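Local coordinates for regulatory protein recX (Lactobacillus salivarius, PDB 3E3V) that probably modulates the activity of the recombinase RecA, this chain being the all-helical part of RecX that holds its three three-helix domains, at residues Thr34-Glu37 with Val38-Leu42; Asp61-Leu64 with Ile65-Lys68; Ser134-Asn137 with Lys138-Ile142; Thr158-Gln161 with Glu162-Ile166. All blocks are in the same frame, centred on the assembly; numbering follows the deposited sequence.

In the fold
The four contacts are all local, made along a helix or round a turn, and lie in two pairs at opposite sides of the elongated chain, with centres more than 40 Å apart between the pairs. Contact 1 on helix 35-39 and contact 2, in the turn from helix 49-61 to helix 67-81, touch each other; both are partly buried, with Val38 and Ile65 on the inner side. Contacts 3 and 4 lie on the successive helices 135-148 and 153-165. Contact 3 is a surface contact, whereas contact 4 includes the buried Ile159 and Ile160. The chemistry runs from a salt bridge and capping box (1), through an amide-carboxylate bond (2), to CH-pi packing (3) and backbone bonds (4).

Contact 1: residues Thr34-Glu37 with Val38-Leu42; sequences TRKE and VEDKL
Arg35 and Glu39 form a salt bridge one turn apart on the short helix 35-39, within the stretch matching the first RecX three-helix family. Glu39 OE2 lies at the edge of the guanidinium, near its plane, and takes a nearly straight bond from Arg35 NE at 2.6 Å; a weaker one comes from Arg35 NH2. The carboxylate is turned 62° against the guanidinium and is met on its syn side, from somewhat out of its own plane. Arg35 reaches this position with CG anti to the backbone N (chi1 171°) and a chain extended as far as NE. In the backbone, Glu39 N donates to Arg35 O at 2.6 Å.

The start of the helix is a capping box. Thr34 OG1 accepts from Glu37 N at 3.0 Å, and Thr34 N donates to the anti lone pair of Glu37 OE1 at 2.9 Å. The Thr34 hydroxyl is also bonded to Lys96 O, and Glu37 OE2 forms a salt bridge with Lys96.

At the other end the helix closes with Asp40 N on Lys36 O, 2.9 Å apart. Both Asp40 carboxylate oxygens also approach Lys36 O, which cannot bond to them. Lys36 NZ stays 4.7 Å from Asp40 OD2, too far for contact, though the opposite charges may still favour each other.

Val38 turns inward onto Tyr27 and Leu28 of helix 14-29 and Ile56 of helix 49-61. The Arg35 side chain also touches Ile56 and Ile60, and its backbone N bonds to Asp67 at the start of helix 67-81.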
# COMPACT_ATOMS: atom_id res chain seq x y z
N THR A 34 4.76 9.91 -3.67
CA THR A 34 6.02 9.32 -3.22
C THR A 34 7.10 10.19 -3.81
O THR A 34 6.84 10.97 -4.73
CB THR A 34 6.26 7.87 -3.75
OG1 THR A 34 6.49 7.92 -5.16
CG2 THR A 34 5.07 6.96 -3.46
N ARG A 35 8.32 10.05 -3.30
CA ARG A 35 9.44 10.81 -3.81
C ARG A 35 9.61 10.54 -5.31
O ARG A 35 9.71 11.47 -6.11
CB ARG A 35 10.73 10.42 -3.08
CG ARG A 35 11.99 11.01 -3.69
CD ARG A 35 13.23 10.69 -2.87
NE ARG A 35 14.44 11.19 -3.51
CZ ARG A 35 15.62 11.31 -2.92
NH1 ARG A 35 15.77 10.97 -1.64
NH2 ARG A 35 16.67 11.76 -3.60
N LYS A 36 9.60 9.26 -5.67
CA LYS A 36 9.77 8.87 -7.07
C LYS A 36 8.67 9.42 -7.99
O LYS A 36 8.94 9.75 -9.15
CB LYS A 36 9.85 7.35 -7.19
CG LYS A 36 10.57 6.88 -8.44
CD LYS A 36 10.30 5.42 -8.74
CE LYS A 36 10.94 5.00 -10.06
NZ LYS A 36 10.53 3.62 -10.44
N GLU A 37 7.44 9.50 -7.50
CA GLU A 37 6.34 10.04 -8.31
C GLU A 37 6.63 11.48 -8.72
O GLU A 37 6.31 11.90 -9.83
CB GLU A 37 5.01 10.01 -7.54
CG GLU A 37 4.26 8.69 -7.60
CD GLU A 37 2.92 8.77 -6.90
OE1 GLU A 37 2.91 9.03 -5.68
OE2 GLU A 37 1.88 8.58 -7.57
N VAL A 38 7.22 12.24 -7.80
CA VAL A 38 7.57 13.63 -8.07
C VAL A 38 8.90 13.64 -8.83
O VAL A 38 9.08 14.38 -9.78
CB VAL A 38 7.74 14.44 -6.76
CG1 VAL A 38 8.05 15.90 -7.09
CG2 VAL A 38 6.48 14.36 -5.93
N GLU A 39 9.81 12.79 -8.38
CA GLU A 39 11.14 12.65 -8.96
C GLU A 39 11.08 12.45 -10.47
O GLU A 39 11.95 12.92 -11.20
CB GLU A 39 11.86 11.49 -8.29
CG GLU A 39 13.33 11.70 -8.11
CD GLU A 39 13.89 10.85 -6.99
OE1 GLU A 39 13.67 9.61 -6.99
OE2 GLU A 39 14.56 11.43 -6.11
N ASP A 40 10.06 11.74 -10.95
CA ASP A 40 9.92 11.57 -12.39
C ASP A 40 8.57 12.10 -12.87
O ASP A 40 7.81 11.42 -13.56
CB ASP A 40 10.18 10.12 -12.85
CG ASP A 40 9.35 9.09 -12.12
OD1 ASP A 40 8.11 9.23 -12.05
OD2 ASP A 40 9.95 8.11 -11.62
N LYS A 41 8.29 13.33 -12.47
CA LYS A 41 7.10 14.07 -12.88
C LYS A 41 7.72 15.40 -13.29
O LYS A 41 7.12 16.18 -14.04
CB LYS A 41 6.13 14.29 -11.71
CG LYS A 41 5.12 15.41 -11.96
CD LYS A 41 4.34 15.22 -13.26
CE LYS A 41 3.41 16.41 -13.54
NZ LYS A 41 2.69 16.31 -14.85
N LEU A 42 8.93 15.63 -12.78
CA LEU A 42 9.69 16.82 -13.09
C LEU A 42 10.34 16.54 -14.44
O LEU A 42 10.77 17.45 -15.15
CB LEU A 42 10.77 17.06 -12.02
CG LEU A 42 10.28 17.30 -10.59
CD1 LEU A 42 11.47 17.42 -9.64
CD2 LEU A 42 9.42 18.55 -10.55

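Contact 2: residues Asp61-Leu64 with Ile65-Lys68; sequences DLDL and INDK
Asp63 and Asn66 face each other across a turn in which the chain leaves helix 49-61 and enters helix 67-81. Asp63 is the first residue to depart from helical angles; its positive phi of 60°, with two bonds back into the last turn, makes a Schellman motif. Leu64 then returns to the helical region, Ile65 is extended, and Asn66 takes the N-cap position of the next helix. No backbone hydrogen bond joins 61-64 to 65-68.

The polar link between them is made by side chains. Asn66 ND2 donates to Asp63 OD1 at 2.7 Å, and with an N-H...O angle of 176° the bond is almost perfectly straight. The donor approaches nearly along the C-O bond of the carboxylate, while the oxygen lies in the plane of the amide. The two flat groups are themselves steeply turned, 78° apart. In both residues CG stands anti to the backbone N, which brings carboxylate and amide together across the turn; Asn66 CB also rests 3.5 Å from Asp63 OD1.

The bond links the Schellman end of one helix to the N-cap of the next; the other polar atom of the amide does the capping, Asn66 OD1 accepting from Asn69 N. The Asn66 side chain is therefore gripped at both polar atoms, which fixes the rotation of its amide.

On the inner side of the turn, buried Ile65 packs on Ile56, Leu59 and Ile60 of helix 49-61 and on Val38 of helix 35-39. Leu64, more exposed, lies against Leu59. Lys68, the second residue of helix 67-81, forms a salt bridge with Glu72.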
# COMPACT_ATOMS: atom_id res chain seq x y z
N ASP A 61 12.94 18.50 2.87
CA ASP A 61 13.27 19.35 4.02
C ASP A 61 12.01 20.03 4.56
O ASP A 61 11.81 20.11 5.77
CB ASP A 61 14.30 20.40 3.61
CG ASP A 61 14.78 21.22 4.78
OD1 ASP A 61 15.26 20.61 5.76
OD2 ASP A 61 14.68 22.47 4.72
N LEU A 62 11.16 20.51 3.65
CA LEU A 62 9.91 21.17 4.02
C LEU A 62 8.83 20.14 4.35
O LEU A 62 7.68 20.48 4.62
CB LEU A 62 9.44 22.05 2.86
CG LEU A 62 10.39 23.19 2.48
CD1 LEU A 62 9.95 23.84 1.17
CD2 LEU A 62 10.40 24.22 3.62
N ASP A 63 9.23 18.87 4.34
CA ASP A 63 8.33 17.76 4.64
C ASP A 63 7.14 17.70 3.67
O ASP A 63 6.06 17.25 4.03
CB ASP A 63 7.83 17.87 6.09
CG ASP A 63 7.15 16.59 6.58
OD1 ASP A 63 7.70 15.50 6.34
OD2 ASP A 63 6.07 16.68 7.21
N LEU A 64 7.36 18.15 2.44
CA LEU A 64 6.32 18.11 1.42
C LEU A 64 6.40 16.75 0.71
O LEU A 64 5.47 16.33 0.03
CB LEU A 64 6.51 19.27 0.45
CG LEU A 64 6.37 20.64 1.12
CD1 LEU A 64 6.70 21.75 0.14
CD2 LEU A 64 4.96 20.79 1.67
N ILE A 65 7.55 16.09 0.88
CA ILE A 65 7.77 14.76 0.35
C ILE A 65 8.22 13.99 1.59
O ILE A 65 9.15 14.41 2.28
CB ILE A 65 8.89 14.70 -0.71
CG1 ILE A 65 8.40 15.29 -2.03
CG2 ILE A 65 9.34 13.24 -0.91
CD1 ILE A 65 9.43 15.24 -3.13
N ASN A 66 7.54 12.89 1.88
CA ASN A 66 7.87 12.10 3.05
C ASN A 66 7.35 10.69 2.82
O ASN A 66 6.18 10.40 3.08
CB ASN A 66 7.20 12.70 4.29
CG ASN A 66 7.65 12.03 5.57
OD1 ASN A 66 7.72 10.80 5.66
ND2 ASN A 66 7.95 12.84 6.58
N ASP A 67 8.22 9.82 2.32
CA ASP A 67 7.84 8.45 2.03
C ASP A 67 7.34 7.63 3.22
O ASP A 67 6.45 6.78 3.06
CB ASP A 67 8.98 7.74 1.29
CG ASP A 67 9.05 8.13 -0.19
OD1 ASP A 67 8.19 8.93 -0.65
OD2 ASP A 67 9.95 7.64 -0.90
N LYS A 68 7.89 7.85 4.41
CA LYS A 68 7.42 7.11 5.58
C LYS A 68 5.95 7.44 5.83
O LYS A 68 5.13 6.56 6.10
CB LYS A 68 8.25 7.47 6.82
CG LYS A 68 7.68 6.96 8.14
CD LYS A 68 8.55 7.43 9.30
CE LYS A 68 7.70 7.77 10.53
NZ LYS A 68 6.98 6.59 11.05

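Contact 3: residues Ser134-Asn137 with Lys138-Ile142; sequences SYRN and KQNKI
Gln139 crosses obliquely over one face of the Tyr135 ring, and this is the tightly packed side of the first turns of helix 135-148. Its CG sits 4.2 Å from the Tyr135 ring centroid, only 10° off the ring normal, a CH-pi contact. Further out the amide follows the ring at a tilt of 35°, with Gln139 CD 3.4 Å from Tyr135 CZ. Tyr135 CG, anti to the backbone N (chi1 179°), swings the ring out from the helix to where the Gln139 side chain, one turn on, passes over its face. The Tyr135 hydroxyl is bonded to Asp164 OD1 on helix 153-165.

The solvent side is looser. Arg136 and Asn140 are exposed, and their nearest side-chain approach is Arg136 CG to Asn140 ND2, 3.7 Å. The same ND2 approaches Arg136 O to 2.8 Å, at an angle too poor for a hydrogen bond; that oxygen takes Asn140 N instead, at 3.0 Å.

Ser134 caps the helix, its OG accepting from Asn137 N at 3.2 Å. Regular i to i+4 bonds follow, starting with Lys138 N on Ser134 O at 2.9 Å.

Residues 134-142 fall in the stretch matching the third RecX three-helix family. Gln139 also touches Ile160 of helix 153-165, while buried Ile142 packs against Leu163 of that helix and against Ala123 and Leu126 of helix 112-129.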
# COMPACT_ATOMS: atom_id res chain seq x y z
N SER A 134 -18.19 -29.27 0.16
CA SER A 134 -17.84 -30.04 1.34
C SER A 134 -16.97 -29.10 2.17
O SER A 134 -16.44 -28.12 1.65
CB SER A 134 -17.03 -31.28 0.96
OG SER A 134 -15.77 -30.92 0.42
N TYR A 135 -16.83 -29.39 3.46
CA TYR A 135 -16.01 -28.56 4.35
C TYR A 135 -14.61 -28.36 3.75
O TYR A 135 -14.07 -27.25 3.76
CB TYR A 135 -15.92 -29.25 5.71
CG TYR A 135 -15.08 -28.52 6.73
CD1 TYR A 135 -15.59 -27.43 7.43
CD2 TYR A 135 -13.79 -28.96 7.03
CE1 TYR A 135 -14.83 -26.79 8.41
CE2 TYR A 135 -13.02 -28.33 8.00
CZ TYR A 135 -13.55 -27.25 8.69
OH TYR A 135 -12.79 -26.64 9.67
N ARG A 136 -14.04 -29.43 3.24
CA ARG A 136 -12.71 -29.42 2.63
C ARG A 136 -12.61 -28.50 1.41
O ARG A 136 -11.76 -27.61 1.36
CB ARG A 136 -12.33 -30.85 2.24
CG ARG A 136 -10.96 -31.02 1.65
CD ARG A 136 -10.74 -32.48 1.29
NE ARG A 136 -11.68 -32.94 0.27
CZ ARG A 136 -11.59 -32.63 -1.02
NH1 ARG A 136 -10.60 -31.87 -1.45
NH2 ARG A 136 -12.49 -33.08 -1.88
N ASN A 137 -13.48 -28.72 0.42
CA ASN A 137 -13.47 -27.90 -0.79
C ASN A 137 -13.77 -26.45 -0.46
O ASN A 137 -13.28 -25.54 -1.11
CB ASN A 137 -14.51 -28.42 -1.79
CG ASN A 137 -14.10 -29.73 -2.43
OD1 ASN A 137 -14.89 -30.35 -3.15
ND2 ASN A 137 -12.87 -30.15 -2.19
N LYS A 138 -14.58 -26.25 0.57
CA LYS A 138 -14.95 -24.92 1.00
C LYS A 138 -13.73 -24.16 1.52
O LYS A 138 -13.44 -23.06 1.07
CB LYS A 138 -16.01 -25.01 2.09
CG LYS A 138 -16.66 -23.69 2.46
CD LYS A 138 -17.51 -23.82 3.71
CE LYS A 138 -18.66 -24.80 3.54
NZ LYS A 138 -19.45 -24.97 4.80
N GLN A 139 -13.01 -24.76 2.46
CA GLN A 139 -11.81 -24.14 3.03
C GLN A 139 -10.71 -23.91 2.01
O GLN A 139 -9.97 -22.92 2.09
CB GLN A 139 -11.27 -24.97 4.20
CG GLN A 139 -12.26 -25.10 5.35
CD GLN A 139 -11.57 -25.38 6.67
OE1 GLN A 139 -10.61 -26.16 6.74
NE2 GLN A 139 -12.06 -24.74 7.72
N ASN A 140 -10.58 -24.83 1.06
CA ASN A 140 -9.56 -24.69 0.01
C ASN A 140 -9.82 -23.41 -0.78
O ASN A 140 -8.90 -22.63 -1.03
CB ASN A 140 -9.59 -25.88 -0.95
CG ASN A 140 -9.09 -27.16 -0.32
OD1 ASN A 140 -8.04 -27.17 0.33
ND2 ASN A 140 -9.82 -28.25 -0.51
N LYS A 141 -11.07 -23.19 -1.18
CA LYS A 141 -11.43 -22.00 -1.93
C LYS A 141 -11.18 -20.75 -1.09
O LYS A 141 -10.69 -19.75 -1.60
CB LYS A 141 -12.91 -22.03 -2.35
CG LYS A 141 -13.26 -23.05 -3.43
CD LYS A 141 -14.76 -23.01 -3.71
CE LYS A 141 -15.18 -23.90 -4.88
NZ LYS A 141 -14.75 -25.30 -4.65
N ILE A 142 -11.52 -20.80 0.19
CA ILE A 142 -11.31 -19.64 1.05
C ILE A 142 -9.82 -19.33 1.24
O ILE A 142 -9.40 -18.18 1.12
CB ILE A 142 -12.02 -19.84 2.43
CG1 ILE A 142 -13.55 -19.87 2.23
CG2 ILE A 142 -11.68 -18.69 3.37
CD1 ILE A 142 -14.34 -20.31 3.46

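Contact 4: residues Thr158-Gln161 with Glu162-Ile166; sequences TIIQ and ELDLI
Ile160 and Asp164 stand one turn apart on helix 153-165, their side chains crossing at a slant. The branch methyl Ile160 CG2 lies 3.8 Å from Asp164 OD2, the closest approach of the two side chains. With its CG anti to the carbonyl carbon (chi1 -60°), Asp164 folds its carboxylate back over the preceding turn, and OD2 ends 3.0 Å from Ile160 O. These are two acceptors and form no bond; Ile160 O is served by Asp164 N at 3.1 Å.

The side chains of Ile159 and Leu163 hardly meet each other, but both pack against neighbouring helices: Ile159 on Leu146 and Ala123, Leu163 on Glu124. Their backbones are joined by Leu163 N on Ile159 O at 2.8 Å, with the donor in the carbonyl plane.

Glu162 CB rests 3.2 Å from Ile159 O, while Glu162 N bonds to Thr158 O at 3.0 Å. Thr158 sends its hydroxyl back to Asp154 O. Nearer the C-terminal end, Leu165 N reaches Gln161 O only weakly, at 3.4 Å.

If ionised, Asp164 would place negative charge beside a carbonyl oxygen near a helix C-terminus, which would tend to raise its pKa; the hydrogen bond of OD1 with the Tyr135 hydroxyl on helix 135-148 probably offsets part of that cost.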
# COMPACT_ATOMS: atom_id res chain seq x y z
N THR A 158 -4.99 -19.13 11.10
CA THR A 158 -5.64 -18.55 12.26
C THR A 158 -7.06 -18.12 11.89
O THR A 158 -7.99 -18.24 12.69
CB THR A 158 -4.82 -17.36 12.78
OG1 THR A 158 -3.50 -17.82 13.09
CG2 THR A 158 -5.45 -16.74 14.05
N ILE A 159 -7.23 -17.61 10.67
CA ILE A 159 -8.55 -17.19 10.20
C ILE A 159 -9.47 -18.41 10.11
O ILE A 159 -10.63 -18.36 10.54
CB ILE A 159 -8.46 -16.52 8.82
CG1 ILE A 159 -7.82 -15.13 8.95
CG2 ILE A 159 -9.84 -16.45 8.18
CD1 ILE A 159 -7.36 -14.53 7.61
N ILE A 160 -8.94 -19.50 9.56
CA ILE A 160 -9.68 -20.75 9.42
C ILE A 160 -10.10 -21.31 10.78
O ILE A 160 -11.21 -21.82 10.93
CB ILE A 160 -8.84 -21.83 8.68
CG1 ILE A 160 -8.54 -21.37 7.25
CG2 ILE A 160 -9.58 -23.16 8.66
CD1 ILE A 160 -9.77 -21.11 6.42
N GLN A 161 -9.21 -21.21 11.77
CA GLN A 161 -9.53 -21.70 13.12
C GLN A 161 -10.65 -20.84 13.68
O GLN A 161 -11.57 -21.34 14.34
CB GLN A 161 -8.28 -21.62 14.02
CG GLN A 161 -8.52 -21.91 15.51
CD GLN A 161 -7.23 -21.90 16.33
OE1 GLN A 161 -6.23 -21.29 15.93
NE2 GLN A 161 -7.26 -22.55 17.49
N GLU A 162 -10.59 -19.55 13.39
CA GLU A 162 -11.58 -18.59 13.86
C GLU A 162 -12.94 -18.85 13.22
O GLU A 162 -13.97 -18.85 13.91
CB GLU A 162 -11.13 -17.17 13.51
CG GLU A 162 -11.50 -16.13 14.55
CD GLU A 162 -10.88 -16.44 15.90
OE1 GLU A 162 -9.64 -16.65 15.94
OE2 GLU A 162 -11.62 -16.48 16.91
N LEU A 163 -12.94 -19.08 11.91
CA LEU A 163 -14.16 -19.35 11.16
C LEU A 163 -14.89 -20.59 11.65
O LEU A 163 -16.11 -20.60 11.73
CB LEU A 163 -13.84 -19.52 9.67
CG LEU A 163 -15.03 -19.70 8.72
CD1 LEU A 163 -15.71 -18.36 8.48
CD2 LEU A 163 -14.54 -20.30 7.40
N ASP A 164 -14.14 -21.65 11.96
CA ASP A 164 -14.76 -22.88 12.44
C ASP A 164 -15.46 -22.64 13.77
O ASP A 164 -16.47 -23.28 14.07
CB ASP A 164 -13.73 -23.99 12.61
CG ASP A 164 -13.02 -24.34 11.32
OD1 ASP A 164 -13.67 -24.29 10.25
OD2 ASP A 164 -11.82 -24.68 11.37
N LEU A 165 -14.93 -21.72 14.57
CA LEU A 165 -15.53 -21.42 15.85
C LEU A 165 -16.94 -20.92 15.55
O LEU A 165 -17.88 -21.19 16.30
CB LEU A 165 -14.73 -20.34 16.57
CG LEU A 165 -14.68 -20.42 18.09
CD1 LEU A 165 -14.08 -21.76 18.54
CD2 LEU A 165 -13.86 -19.24 18.62
N ILE A 166 -17.07 -20.21 14.44
CA ILE A 166 -18.35 -19.67 14.01
C ILE A 166 -19.21 -20.78 13.40
O ILE A 166 -20.39 -20.87 13.76
CB ILE A 166 -18.13 -18.55 12.99